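Local structure of putative glycoside hydrolase (Parabacteroides distasonis ATCC 8503, 3GYC) at residues A[22-27]-A[74-79]; A[139-144]-A[148-153]; A[247-252]-A[269-274]; A[292-297]-A[337-342]. The protein is a putative glycoside hydrolase of the cellulase-like family, which probably cleaves glycosidic bonds in carbohydrates with a TIM-barrel domain. One frame throughout, in Å; residues are numbered along the deposited sequence.

Interaction 1. Residues A[22-27]-A[74-79]; sequences WDFSWL and KEVWNQ
Phe24 CZ and Trp77 CZ2 meet at 3.9 Å, and the contact is apolar. The two side chains come from opposite directions. The indole carbon sits at the edge of the phenyl ring, near its plane. Val76 adds a looser touch, with Val76 CG2 4.5 Å from Phe24 CZ. The Trp77 side chain leaves its backbone across the line to the other segment. Its CG stands between the backbone N and the carbonyl carbon (chi1 40°), which swings the six-membered ring back toward Phe24.

The polar bonds stay within each segment or lead outside the pair. Asp23 OD2 grips Ser25 twice. Ser25 OG donates to Asp23 OD2 at 2.6 Å, on the syn lone pair. Ser25 N reaches Asp23 OD2 at 2.8 Å from well above the carboxylate plane, which caps the start of helix 25-28. Ser25 OG also bonds to Gly83 N. The indole NE1 of Trp77 is held by the carbonyl of Trp82.

Phe24 has two further ring partners: Trp115 edge-to-face and Arg117 by cation-pi.

A bound 1,2-ethanediol, probably from the crystallisation liquor, lies about 4 Å from the side chain of Val76. An aromatic cluster at the C-terminal end of strand 17-23 is consistent with the substrate-facing end of a TIM barrel, where TIM-barrel glycoside hydrolases carry their active site.

Interaction 2. Residues A[139-144]-A[148-153]; sequences TILRSI and GLLDTI
Ile144 and Leu149 cross at about a right angle. The CG2 methyl of Ile144 does the touching and rests 3.7 Å from Leu149 CB. This branch is anti to the backbone N, while CG1 is anti to the carbonyl carbon (chi1 -67°). The placement turns CG2 to the following loop. Ile144 CG2 also lies 4.1 Å from Leu150 CD1 and 4.4 Å from Ile153 CG1, so one branch serves three residues.

Leu141, one turn earlier on the helix, also meets Leu150 at about a right angle. Leu141 CD2 is 4.1 Å from Leu150 CD1. The CD1 methyl of Leu150 therefore touches both Leu141 and Ile144.

The contact closes the turn between helix 130-146 and strand 153-157, an alpha-to-beta connection of the TIM barrel. Leu112 of the neighbouring strand 109-113 touches Leu141, Ile144 and Ile153, and Tyr203 packs on Leu141 and Leu150.

The backbone adds one weak hydrogen bond, from Leu149 N to Ile144 O, at 3.3 Å. Gly148 passes the turn with positive phi (62°). On the helix, Ser143 OG bonds back to Ile140 O at 2.7 Å, in the carbonyl plane and on a lone pair. That oxygen also accepts from Ile144 N.

Interaction 3. Residues A[247-252]-A[269-274]; sequences KLVGYG and ERVYRE
Val271 holds CG1 anti to its backbone N (chi1 166°) and CG2 anti to its carbonyl carbon, and the two methyls reach Leu248 and Val249 respectively. Val249 has nearly the same torsion (chi1 167°), which puts its CG2 beside its own N and against Val271. Val249 CG2 and Val271 CG2 are 4.0 Å apart. Val271 CG1 lies 3.9 Å from Leu248 CD1 and 4.0 Å from Leu248 CB, so it rests along the leucine rather than at its end alone. Both pairs cross obliquely.

The contact joins the end of helix 240-249 to the last turns of helix 259-273, on the outer part of the TIM-barrel fold. Gly250, just past the first helix, has positive phi. Val249 O bonds to the side chain of Asn267, and Phe245 also packs on Val271. An alanine in place of Val271 would lose both methyls, which would probably leave Leu248 CD1 without its partner, thin the contact to Val249 and open a gap between the helices.

Arg273 and Glu269 pair within helix 259-273. Arg273 NE bonds to Glu269 OE2 at 2.7 Å, almost straight (169°) and in the guanidinium plane. Asp321 also pairs with Arg273.

Interaction 4. Residues A[292-297]-A[337-342]; sequences SVARKN and TGMWVG
The selenium of selenomethionine Met339 packs against the aliphatic chain of Arg295. Met339 SE is 3.7 Å from Arg295 CB and 4.0 Å from Arg295 NE. The side chains cross at about a right angle. Met339 CG lies over one face of the Arg295 guanidinium, 3.8 Å above its plane and offset toward the rim. The arginine starts extended and turns at chi3 (-68°), which brings its head over the methionine.

Beyond selenium the chain folds back to the helix. Met339 CE is 4.0 Å from Ala294 CB and 3.8 Å from Ala294 O.

Thr337 O lies at the guanidinium edge, 3.0 Å from Arg295 NH2, at too poor an angle for a hydrogen bond. Arg295 NE has a salt bridge to Asp376. Thr337 OG1 accepts from Met339 N at 3.2 Å, an ST turn, and also bonds to Ala334 O. An alanine here instead of Arg295 would probably leave Asp376 without its mate and uncover the selenium side of Met339.

The contact ties helix 276-297 to the turn between helix 321-337 and barrel strand 340-343. In the natural protein sulfur replaces selenium. Van der Waals packing probably supports the arginine's shaft, while Asp376 probably balances its charge.

All four contacts belong to one TIM-barrel domain, and none touches another. Interactions 1 and 4 both reach the barrel sheet, where strands 17-23 and 340-343 are neighbours. They lie on opposite sides of the chain's centre, with their own centres 30 Å apart. Interaction 2 closes a helix-to-strand turn, and its centre is 23 Å from that of interaction 1. Interaction 3 is a helix pair farther out; its nearest atoms come within about 6 Å of interaction 1. Helices 259-273 and 276-297 follow each other and so connect interactions 3 and 4 in sequence. Interaction 1, at the C-terminal end of strand 17-23 and near a 1,2-ethanediol probably from the crystallisation liquor, is the likeliest to border a substrate pocket.

Interaction 1. Residues A[22-27]-A[74-79]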
# COMPACT_ATOMS: atom_id res chain seq x y z
N TRP A 22 -4.75 4.03 -3.34
CA TRP A 22 -4.95 5.43 -3.76
C TRP A 22 -4.10 6.40 -2.93
O TRP A 22 -4.19 7.63 -3.10
CB TRP A 22 -6.42 5.79 -3.79
CG TRP A 22 -7.14 5.31 -5.05
CD1 TRP A 22 -6.65 4.48 -6.01
CD2 TRP A 22 -8.54 5.53 -5.41
NE1 TRP A 22 -7.61 4.25 -7.00
CE2 TRP A 22 -8.76 4.90 -6.66
CE3 TRP A 22 -9.55 6.31 -4.88
CZ2 TRP A 22 -9.97 4.95 -7.31
CZ3 TRP A 22 -10.74 6.36 -5.52
CH2 TRP A 22 -10.95 5.68 -6.73
N ASP A 23 -3.25 5.82 -2.07
CA ASP A 23 -2.16 6.51 -1.37
C ASP A 23 -2.56 7.92 -0.87
O ASP A 23 -3.52 8.06 -0.14
CB ASP A 23 -0.91 6.51 -2.29
CG ASP A 23 -1.22 7.07 -3.72
OD1 ASP A 23 -1.72 6.28 -4.58
OD2 ASP A 23 -1.02 8.29 -3.97
N PHE A 24 -1.80 8.94 -1.26
CA PHE A 24 -2.11 10.33 -0.92
C PHE A 24 -2.71 11.04 -2.15
O PHE A 24 -3.11 12.21 -2.07
CB PHE A 24 -0.87 11.03 -0.33
CG PHE A 24 0.44 10.64 -0.97
CD1 PHE A 24 0.94 11.34 -2.07
CD2 PHE A 24 1.19 9.59 -0.46
CE1 PHE A 24 2.19 10.97 -2.64
CE2 PHE A 24 2.42 9.24 -1.02
CZ PHE A 24 2.90 9.93 -2.11
N SER A 25 -2.86 10.32 -3.28
CA SER A 25 -3.44 10.92 -4.47
C SER A 25 -4.95 11.27 -4.30
O SER A 25 -5.41 12.24 -4.87
CB SER A 25 -3.23 10.02 -5.68
OG SER A 25 -1.86 9.77 -5.96
N TRP A 26 -5.69 10.51 -3.49
CA TRP A 26 -7.10 10.74 -3.30
C TRP A 26 -7.38 12.17 -2.80
O TRP A 26 -8.43 12.75 -3.13
CB TRP A 26 -7.69 9.68 -2.30
CG TRP A 26 -7.24 9.91 -0.88
CD1 TRP A 26 -6.11 9.45 -0.31
CD2 TRP A 26 -7.90 10.70 0.11
NE1 TRP A 26 -6.01 9.92 0.98
CE2 TRP A 26 -7.11 10.65 1.28
CE3 TRP A 26 -9.07 11.44 0.13
CZ2 TRP A 26 -7.46 11.32 2.44
CZ3 TRP A 26 -9.42 12.08 1.26
CH2 TRP A 26 -8.62 12.03 2.41
N LEU A 27 -6.47 12.70 -1.99
CA LEU A 27 -6.65 14.05 -1.45
C LEU A 27 -5.89 15.08 -2.29
O LEU A 27 -6.41 16.18 -2.50
CB LEU A 27 -6.17 14.09 0.01
CG LEU A 27 -6.41 15.37 0.78
CD1 LEU A 27 -7.91 15.70 0.79
CD2 LEU A 27 -5.77 15.25 2.22
N LYS A 74 5.27 19.79 0.74
CA LYS A 74 6.41 19.81 -0.19
C LYS A 74 6.35 18.54 -0.99
O LYS A 74 5.97 17.51 -0.46
CB LYS A 74 7.73 19.87 0.56
CG LYS A 74 7.83 21.08 1.44
CD LYS A 74 9.20 21.25 2.12
CE LYS A 74 9.41 20.35 3.30
NZ LYS A 74 10.61 20.83 4.07
N GLU A 75 6.71 18.57 -2.27
CA GLU A 75 6.59 17.35 -3.08
C GLU A 75 7.65 16.30 -2.72
O GLU A 75 8.76 16.63 -2.25
CB GLU A 75 6.62 17.68 -4.61
CG GLU A 75 7.98 18.12 -5.21
CD GLU A 75 8.37 19.58 -4.95
OE1 GLU A 75 7.65 20.33 -4.23
OE2 GLU A 75 9.42 20.00 -5.51
N VAL A 76 7.28 15.05 -2.90
CA VAL A 76 8.20 13.93 -2.71
C VAL A 76 9.05 13.76 -3.98
O VAL A 76 10.24 13.44 -3.92
CB VAL A 76 7.45 12.60 -2.46
CG1 VAL A 76 8.44 11.57 -1.92
CG2 VAL A 76 6.29 12.79 -1.48
N TRP A 77 8.43 14.03 -5.13
CA TRP A 77 9.07 13.83 -6.45
C TRP A 77 8.34 14.63 -7.51
O TRP A 77 7.22 15.10 -7.30
CB TRP A 77 8.97 12.35 -6.88
CG TRP A 77 7.64 11.73 -6.55
CD1 TRP A 77 6.40 12.13 -6.97
CD2 TRP A 77 7.43 10.57 -5.74
NE1 TRP A 77 5.44 11.30 -6.44
CE2 TRP A 77 6.04 10.35 -5.66
CE3 TRP A 77 8.28 9.72 -5.03
CZ2 TRP A 77 5.48 9.29 -4.92
CZ3 TRP A 77 7.73 8.68 -4.31
CH2 TRP A 77 6.34 8.47 -4.26
N ASN A 78 8.98 14.79 -8.65
CA ASN A 78 8.28 15.36 -9.78
C ASN A 78 8.30 14.35 -10.94
O ASN A 78 7.77 14.62 -12.01
CB ASN A 78 8.83 16.74 -10.14
CG ASN A 78 10.25 16.72 -10.66
OD1 ASN A 78 10.78 15.69 -11.07
ND2 ASN A 78 10.85 17.88 -10.68
N GLN A 79 8.90 13.19 -10.73
CA GLN A 79 9.00 12.18 -11.78
C GLN A 79 7.87 11.15 -11.79
O GLN A 79 7.69 10.46 -12.79
CB GLN A 79 10.34 11.46 -11.63
CG GLN A 79 11.46 12.38 -11.89
CD GLN A 79 11.45 12.82 -13.33
OE1 GLN A 79 11.46 11.97 -14.22
NE2 GLN A 79 11.50 14.11 -13.56

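Interaction 2. Residues A[139-144]-A[148-153]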
# COMPACT_ATOMS: atom_id res chain seq x y z
N THR A 139 -5.91 9.50 17.83
CA THR A 139 -6.66 10.71 17.51
C THR A 139 -7.39 10.60 16.16
O THR A 139 -8.57 10.89 16.08
CB THR A 139 -5.73 11.92 17.58
OG1 THR A 139 -5.28 12.02 18.92
CG2 THR A 139 -6.42 13.19 17.19
N ILE A 140 -6.71 10.11 15.14
CA ILE A 140 -7.30 10.01 13.80
C ILE A 140 -8.48 9.01 13.87
O ILE A 140 -9.57 9.26 13.32
CB ILE A 140 -6.18 9.70 12.72
CG1 ILE A 140 -6.54 10.15 11.30
CG2 ILE A 140 -5.79 8.27 12.70
CD1 ILE A 140 -7.63 9.34 10.63
N LEU A 141 -8.30 7.91 14.58
CA LEU A 141 -9.37 6.91 14.67
C LEU A 141 -10.59 7.47 15.35
O LEU A 141 -11.69 7.17 14.93
CB LEU A 141 -8.90 5.60 15.33
CG LEU A 141 -7.86 4.83 14.51
CD1 LEU A 141 -7.36 3.64 15.28
CD2 LEU A 141 -8.45 4.40 13.11
N ARG A 142 -10.40 8.31 16.39
CA ARG A 142 -11.53 8.98 17.07
C ARG A 142 -12.22 9.98 16.11
O ARG A 142 -13.44 10.09 16.13
CB ARG A 142 -11.06 9.65 18.39
CG ARG A 142 -12.15 9.98 19.40
N SER A 143 -11.45 10.66 15.26
CA SER A 143 -12.05 11.58 14.26
C SER A 143 -12.97 10.83 13.28
O SER A 143 -14.00 11.36 12.87
CB SER A 143 -11.01 12.43 13.46
OG SER A 143 -10.35 11.73 12.40
N ILE A 144 -12.61 9.59 12.96
CA ILE A 144 -13.40 8.74 12.06
C ILE A 144 -14.62 8.21 12.80
O ILE A 144 -15.73 8.19 12.29
CB ILE A 144 -12.54 7.61 11.51
CG1 ILE A 144 -11.46 8.21 10.60
CG2 ILE A 144 -13.43 6.56 10.82
CD1 ILE A 144 -10.41 7.27 10.09
N GLY A 148 -19.23 8.02 12.80
CA GLY A 148 -19.70 6.63 12.74
C GLY A 148 -19.20 5.83 11.54
O GLY A 148 -19.96 5.02 10.97
N LEU A 149 -17.94 6.02 11.16
CA LEU A 149 -17.36 5.38 9.98
C LEU A 149 -16.32 4.34 10.30
O LEU A 149 -15.69 3.88 9.40
CB LEU A 149 -16.69 6.43 9.05
CG LEU A 149 -17.66 7.45 8.41
CD1 LEU A 149 -16.99 8.78 8.05
CD2 LEU A 149 -18.40 6.78 7.20
N LEU A 150 -16.15 3.93 11.55
CA LEU A 150 -15.05 3.02 11.87
C LEU A 150 -15.22 1.65 11.21
O LEU A 150 -14.24 1.01 10.85
CB LEU A 150 -14.87 2.89 13.37
CG LEU A 150 -13.48 2.55 13.90
CD1 LEU A 150 -12.43 3.40 13.20
CD2 LEU A 150 -13.46 2.72 15.45
N ASP A 151 -16.47 1.20 11.03
CA ASP A 151 -16.72 -0.10 10.38
C ASP A 151 -16.32 -0.13 8.90
O ASP A 151 -16.23 -1.21 8.32
CB ASP A 151 -18.17 -0.50 10.54
CG ASP A 151 -18.53 -0.73 12.00
OD1 ASP A 151 -17.67 -1.31 12.72
OD2 ASP A 151 -19.64 -0.29 12.43
N THR A 152 -16.06 1.03 8.31
CA THR A 152 -15.56 1.10 6.93
C THR A 152 -14.06 0.83 6.85
O THR A 152 -13.55 0.52 5.80
CB THR A 152 -15.90 2.48 6.34
OG1 THR A 152 -17.32 2.56 6.13
CG2 THR A 152 -15.16 2.74 5.04
N ILE A 153 -13.35 0.93 7.98
CA ILE A 153 -11.94 0.73 8.03
C ILE A 153 -11.65 -0.76 8.16
O ILE A 153 -12.19 -1.45 9.03
CB ILE A 153 -11.29 1.52 9.19
CG1 ILE A 153 -11.58 3.03 9.05
CG2 ILE A 153 -9.79 1.19 9.27
CD1 ILE A 153 -11.29 3.66 7.68

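Interaction 3. Residues A[247-252]-A[269-274]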
# COMPACT_ATOMS: atom_id res chain seq x y z
N LYS A 247 18.74 -3.05 -12.51
CA LYS A 247 20.19 -2.91 -12.73
C LYS A 247 20.46 -3.03 -14.22
O LYS A 247 21.25 -2.28 -14.77
CB LYS A 247 21.03 -3.91 -11.94
CG LYS A 247 21.11 -3.63 -10.42
CD LYS A 247 21.82 -4.76 -9.70
CE LYS A 247 21.88 -4.57 -8.20
NZ LYS A 247 22.25 -5.86 -7.52
N LEU A 248 19.77 -3.95 -14.87
CA LEU A 248 19.89 -4.10 -16.32
C LEU A 248 19.35 -2.90 -17.11
O LEU A 248 19.98 -2.43 -18.06
CB LEU A 248 19.19 -5.39 -16.79
CG LEU A 248 19.91 -6.71 -16.48
CD1 LEU A 248 18.97 -7.87 -16.71
CD2 LEU A 248 21.21 -6.85 -17.28
N VAL A 249 18.18 -2.41 -16.71
CA VAL A 249 17.50 -1.31 -17.38
C VAL A 249 18.20 0.01 -17.15
O VAL A 249 18.23 0.85 -18.05
CB VAL A 249 16.04 -1.22 -16.90
CG1 VAL A 249 15.35 0.11 -17.32
CG2 VAL A 249 15.28 -2.42 -17.39
N GLY A 250 18.78 0.18 -15.97
CA GLY A 250 19.38 1.44 -15.59
C GLY A 250 18.41 2.39 -14.88
O GLY A 250 18.47 3.59 -15.08
N TYR A 251 17.54 1.85 -14.04
CA TYR A 251 16.56 2.63 -13.28
C TYR A 251 16.94 2.72 -11.80
O TYR A 251 17.08 1.71 -11.14
CB TYR A 251 15.17 2.02 -13.40
CG TYR A 251 14.10 2.94 -12.82
CD1 TYR A 251 13.75 4.11 -13.49
CD2 TYR A 251 13.52 2.70 -11.57
CE1 TYR A 251 12.83 4.98 -12.98
CE2 TYR A 251 12.56 3.55 -11.06
CZ TYR A 251 12.23 4.70 -11.77
OH TYR A 251 11.35 5.60 -11.32
N GLY A 252 17.05 3.94 -11.26
CA GLY A 252 17.47 4.15 -9.87
C GLY A 252 16.51 4.94 -9.01
O GLY A 252 16.93 5.58 -8.06
N GLU A 269 11.20 -2.68 -21.65
CA GLU A 269 10.51 -3.67 -22.43
C GLU A 269 11.49 -4.66 -23.05
O GLU A 269 11.27 -5.87 -22.97
CB GLU A 269 9.67 -3.03 -23.52
CG GLU A 269 8.78 -4.06 -24.19
CD GLU A 269 7.94 -3.48 -25.29
OE1 GLU A 269 8.16 -2.30 -25.69
OE2 GLU A 269 7.06 -4.21 -25.76
N ARG A 270 12.56 -4.14 -23.66
CA ARG A 270 13.59 -4.99 -24.28
C ARG A 270 14.12 -6.01 -23.29
O ARG A 270 14.15 -7.19 -23.59
CB ARG A 270 14.78 -4.18 -24.83
CG ARG A 270 15.95 -5.06 -25.35
CD ARG A 270 17.25 -4.28 -25.66
NE ARG A 270 17.70 -3.50 -24.50
CZ ARG A 270 18.54 -3.95 -23.56
NH1 ARG A 270 19.05 -5.18 -23.64
NH2 ARG A 270 18.87 -3.15 -22.55
N VAL A 271 14.55 -5.55 -22.11
CA VAL A 271 15.08 -6.43 -21.08
C VAL A 271 14.07 -7.51 -20.69
O VAL A 271 14.44 -8.66 -20.50
CB VAL A 271 15.56 -5.62 -19.85
CG1 VAL A 271 15.79 -6.53 -18.63
CG2 VAL A 271 16.83 -4.83 -20.21
N TYR A 272 12.80 -7.14 -20.58
CA TYR A 272 11.76 -8.11 -20.26
C TYR A 272 11.49 -9.11 -21.39
O TYR A 272 11.47 -10.31 -21.17
CB TYR A 272 10.46 -7.41 -19.88
CG TYR A 272 9.32 -8.36 -19.71
CD1 TYR A 272 9.27 -9.20 -18.61
CD2 TYR A 272 8.32 -8.45 -20.66
CE1 TYR A 272 8.24 -10.11 -18.46
CE2 TYR A 272 7.28 -9.33 -20.52
CZ TYR A 272 7.24 -10.17 -19.42
OH TYR A 272 6.20 -11.08 -19.29
N ARG A 273 11.27 -8.61 -22.60
CA ARG A 273 10.91 -9.48 -23.71
C ARG A 273 12.05 -10.38 -24.18
O ARG A 273 11.82 -11.31 -24.96
CB ARG A 273 10.34 -8.69 -24.87
CG ARG A 273 9.00 -8.10 -24.54
CD ARG A 273 8.27 -7.77 -25.82
NE ARG A 273 7.09 -6.95 -25.56
CZ ARG A 273 5.93 -7.42 -25.11
NH1 ARG A 273 5.75 -8.71 -24.86
NH2 ARG A 273 4.92 -6.58 -24.93
N GLU A 274 13.26 -10.12 -23.68
CA GLU A 274 14.43 -10.93 -24.00
C GLU A 274 14.25 -12.31 -23.37
O GLU A 274 14.74 -13.32 -23.90
CB GLU A 274 15.67 -10.25 -23.40
CG GLU A 274 16.75 -9.97 -24.37
CD GLU A 274 17.68 -8.86 -23.89
OE1 GLU A 274 17.95 -8.86 -22.67
OE2 GLU A 274 18.16 -8.02 -24.72

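Interaction 4. Residues A[292-297]-A[337-342]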
# COMPACT_ATOMS: atom_id res chain seq x y z
N SER A 292 3.96 -19.18 1.77
CA SER A 292 4.44 -20.24 2.65
C SER A 292 4.74 -19.77 4.04
O SER A 292 4.49 -20.47 5.02
CB SER A 292 5.74 -20.84 2.12
OG SER A 292 5.44 -21.86 1.21
N VAL A 293 5.38 -18.62 4.11
CA VAL A 293 5.77 -18.01 5.35
C VAL A 293 4.50 -17.59 6.09
O VAL A 293 4.36 -17.79 7.31
CB VAL A 293 6.69 -16.79 5.08
CG1 VAL A 293 6.85 -15.94 6.34
CG2 VAL A 293 8.05 -17.26 4.54
N ALA A 294 3.56 -17.02 5.35
CA ALA A 294 2.30 -16.59 5.95
C ALA A 294 1.50 -17.76 6.49
O ALA A 294 0.83 -17.65 7.54
CB ALA A 294 1.47 -15.78 4.96
N ARG A 295 1.53 -18.87 5.76
CA ARG A 295 0.77 -20.05 6.17
C ARG A 295 1.37 -20.66 7.46
O ARG A 295 0.62 -21.07 8.34
CB ARG A 295 0.67 -21.07 5.05
CG ARG A 295 -0.14 -22.34 5.44
CD ARG A 295 -0.22 -23.38 4.34
NE ARG A 295 -1.03 -22.90 3.22
CZ ARG A 295 -0.55 -22.45 2.06
NH1 ARG A 295 0.75 -22.47 1.81
NH2 ARG A 295 -1.38 -22.01 1.14
N LYS A 296 2.70 -20.68 7.55
CA LYS A 296 3.39 -21.17 8.73
C LYS A 296 3.06 -20.31 9.94
O LYS A 296 2.78 -20.82 11.01
CB LYS A 296 4.90 -21.17 8.49
CG LYS A 296 5.74 -21.81 9.59
N ASN A 297 3.11 -18.99 9.76
CA ASN A 297 2.86 -18.03 10.84
C ASN A 297 1.39 -17.80 11.08
O ASN A 297 1.03 -17.14 12.05
CB ASN A 297 3.58 -16.70 10.56
CG ASN A 297 5.10 -16.83 10.64
OD1 ASN A 297 5.60 -17.80 11.17
ND2 ASN A 297 5.83 -15.83 10.16
N THR A 337 -3.11 -19.03 -3.99
CA THR A 337 -2.51 -19.60 -2.77
C THR A 337 -3.43 -19.71 -1.55
O THR A 337 -3.17 -20.51 -0.67
CB THR A 337 -1.32 -18.77 -2.27
OG1 THR A 337 -1.82 -17.52 -1.77
CG2 THR A 337 -0.29 -18.59 -3.40
N GLY A 338 -4.47 -18.88 -1.51
CA GLY A 338 -5.40 -18.87 -0.38
C GLY A 338 -4.95 -18.04 0.81
O GLY A 338 -5.69 -17.90 1.78
N MSE A 339 -3.75 -17.48 0.77
CA MSE A 339 -3.25 -16.69 1.90
C MSE A 339 -3.58 -15.21 1.82
O MSE A 339 -3.42 -14.52 2.82
CB MSE A 339 -1.74 -16.90 2.05
CG MSE A 339 -1.37 -18.36 2.35
SE MSE A 339 -2.20 -19.13 3.87
CE MSE A 339 -2.06 -17.58 5.06
N TRP A 340 -4.01 -14.71 0.67
CA TRP A 340 -4.29 -13.29 0.55
C TRP A 340 -5.76 -12.96 0.81
O TRP A 340 -6.64 -13.61 0.28
CB TRP A 340 -3.88 -12.77 -0.84
CG TRP A 340 -2.45 -12.25 -0.96
CD1 TRP A 340 -2.10 -10.95 -0.90
CD2 TRP A 340 -1.25 -12.98 -1.22
NE1 TRP A 340 -0.77 -10.81 -1.05
CE2 TRP A 340 -0.21 -12.04 -1.26
CE3 TRP A 340 -0.94 -14.34 -1.40
CZ2 TRP A 340 1.11 -12.39 -1.48
CZ3 TRP A 340 0.37 -14.69 -1.63
CH2 TRP A 340 1.39 -13.73 -1.65
N VAL A 341 -6.01 -11.99 1.68
CA VAL A 341 -7.36 -11.51 1.99
C VAL A 341 -7.66 -10.20 1.26
O VAL A 341 -8.81 -9.79 1.14
CB VAL A 341 -7.57 -11.34 3.54
CG1 VAL A 341 -7.45 -12.70 4.25
CG2 VAL A 341 -6.59 -10.34 4.11
N GLY A 342 -6.60 -9.56 0.77
CA GLY A 342 -6.67 -8.33 -0.01
C GLY A 342 -5.63 -8.39 -1.11
O GLY A 342 -4.43 -8.45 -0.84